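Local coordinates for CheC-like superfamily protein (Shewanella oneidensis, PDB 3H2D) that probably acts in chemotaxis signalling as a CheX-type phosphatase of the CheC-like family, removing phosphate from the response regulator, at residues M96-A101 / F112-P117. Numbering follows the deposited sequence.
Sequences MVTGGA and FEMATP
Met114, a selenomethionine, lays its side chain obliquely across Thr98 and brings its methyl down on the helix backbone. Its CB lies 3.8 Å from Thr98 CG2, and SE sits 4.0 Å from Thr98 CB. From there the side chain bends at its last torsion (chi3 76°), which turns CE to Gly99. Because Gly99 has no side chain, Met114 CE rests directly on the backbone, 3.3 Å from Gly99 N. Thr98 CG2, anti to the backbone N, faces Met114 and Phe112, while OG1 turns back to hydrogen-bond the carbonyl O of Thr94 one helical turn earlier, so that its buried hydroxyl is satisfied within the helix. The contact packs helix 84-107 against strand 113-122, an outermost strand of the chain's antiparallel sheet, in the alpha+beta fold of the CheC-like family, with helices packed on that sheet; Ile47 of the adjoining strand 43-51 touches both Thr98 and Met114. Phe112 presents its ring edge to the threonine methyl, CE1 4.0 Å from Thr98 CG2, and its CZ reaches Ala101 C at 4.2 Å. The ring thus meets the backbone of Ala101 rather than its methyl, which packs on Phe10 of helix 8-21, and Leu105 and Met49 add further apolar contacts to Phe112.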
loop_
_atom_site.group_PDB
_atom_site.type_symbol
_atom_site.label_atom_id
_atom_site.label_comp_id
_atom_site.label_asym_id
_atom_site.label_seq_id
_atom_site.Cartn_x
_atom_site.Cartn_y
_atom_site.Cartn_z
HETATM N N MSE B 96 -9.138 10.258 6.044
HETATM C CA MSE B 96 -10.496 10.566 6.514
HETATM C C MSE B 96 -11.459 9.381 6.398
HETATM O O MSE B 96 -12.299 9.206 7.270
HETATM C CB MSE B 96 -11.083 11.796 5.786
HETATM C CG MSE B 96 -10.317 13.027 6.040
HETATM SE SE MSE B 96 -11.280 14.545 5.215
HETATM C CE MSE B 96 -10.695 14.284 3.412
ATOM N N VAL B 97 -11.343 8.577 5.335
ATOM C CA VAL B 97 -12.150 7.355 5.191
ATOM C C VAL B 97 -11.863 6.356 6.334
ATOM O O VAL B 97 -12.776 5.822 7.004
ATOM C CB VAL B 97 -11.920 6.711 3.801
ATOM C CG1 VAL B 97 -12.591 5.288 3.704
ATOM C CG2 VAL B 97 -12.455 7.667 2.729
ATOM N N THR B 98 -10.572 6.131 6.561
ATOM C CA THR B 98 -10.100 5.178 7.568
ATOM C C THR B 98 -10.399 5.678 8.945
ATOM O O THR B 98 -10.833 4.916 9.801
ATOM C CB THR B 98 -8.590 4.966 7.448
ATOM O OG1 THR B 98 -8.287 4.685 6.077
ATOM C CG2 THR B 98 -8.118 3.731 8.335
ATOM N N GLY B 99 -10.209 6.971 9.161
ATOM C CA GLY B 99 -10.565 7.576 10.436
ATOM C C GLY B 99 -12.027 7.559 10.800
ATOM O O GLY B 99 -12.386 7.281 11.969
ATOM N N GLY B 100 -12.887 7.856 9.834
ATOM C CA GLY B 100 -14.313 7.778 10.063
ATOM C C GLY B 100 -14.763 6.357 10.328
ATOM O O GLY B 100 -15.620 6.116 11.191
ATOM N N ALA B 101 -14.157 5.410 9.620
ATOM C CA ALA B 101 -14.443 3.985 9.845
ATOM C C ALA B 101 -13.988 3.551 11.237
ATOM O O ALA B 101 -14.685 2.793 11.953
ATOM C CB ALA B 101 -13.761 3.144 8.787
ATOM N N PHE B 112 -9.241 -0.601 16.298
ATOM C CA PHE B 112 -7.984 -0.644 15.527
ATOM C C PHE B 112 -7.394 0.737 15.468
ATOM O O PHE B 112 -8.083 1.758 15.703
ATOM C CB PHE B 112 -8.155 -1.212 14.104
ATOM C CG PHE B 112 -8.922 -0.336 13.177
ATOM C CD1 PHE B 112 -8.298 0.634 12.413
ATOM C CD2 PHE B 112 -10.289 -0.521 13.035
ATOM C CE1 PHE B 112 -9.049 1.450 11.537
ATOM C CE2 PHE B 112 -11.021 0.256 12.198
ATOM C CZ PHE B 112 -10.429 1.237 11.433
ATOM N N GLU B 113 -6.088 0.752 15.168
ATOM C CA GLU B 113 -5.315 1.961 14.913
ATOM C C GLU B 113 -4.860 1.864 13.452
ATOM O O GLU B 113 -4.515 0.782 12.963
ATOM C CB GLU B 113 -4.073 2.016 15.805
ATOM C CG GLU B 113 -4.298 2.157 17.292
ATOM C CD GLU B 113 -5.154 3.348 17.621
ATOM O OE1 GLU B 113 -5.039 4.371 16.912
ATOM O OE2 GLU B 113 -5.952 3.254 18.590
HETATM N N MSE B 114 -4.892 2.991 12.760
HETATM C CA MSE B 114 -4.378 3.096 11.397
HETATM C C MSE B 114 -2.886 3.407 11.398
HETATM O O MSE B 114 -2.369 4.057 12.308
HETATM C CB MSE B 114 -5.114 4.188 10.621
HETATM C CG MSE B 114 -4.777 5.618 10.954
HETATM SE SE MSE B 114 -5.968 6.808 9.880
HETATM C CE MSE B 114 -7.448 6.466 10.976
ATOM N N ALA B 115 -2.219 2.957 10.339
ATOM C CA ALA B 115 -0.843 3.311 10.078
ATOM C C ALA B 115 -0.951 4.596 9.253
ATOM O O ALA B 115 -1.802 5.426 9.542
ATOM C CB ALA B 115 -0.143 2.184 9.323
ATOM N N THR B 116 -0.092 4.783 8.258
ATOM C CA THR B 116 -0.047 6.009 7.507
ATOM C C THR B 116 -0.261 5.718 5.994
ATOM O O THR B 116 0.098 4.666 5.512
ATOM C CB THR B 116 1.254 6.735 7.726
ATOM O OG1 THR B 116 2.337 5.871 7.387
ATOM C CG2 THR B 116 1.395 7.197 9.164
ATOM N N PRO B 117 -0.835 6.682 5.253
ATOM C CA PRO B 117 -1.192 6.366 3.890
ATOM C C PRO B 117 0.005 6.220 2.961
ATOM O O PRO B 117 1.012 6.871 3.133
ATOM C CB PRO B 117 -1.987 7.588 3.429
ATOM C CG PRO B 117 -2.423 8.249 4.664
ATOM C CD PRO B 117 -1.269 8.046 5.601
#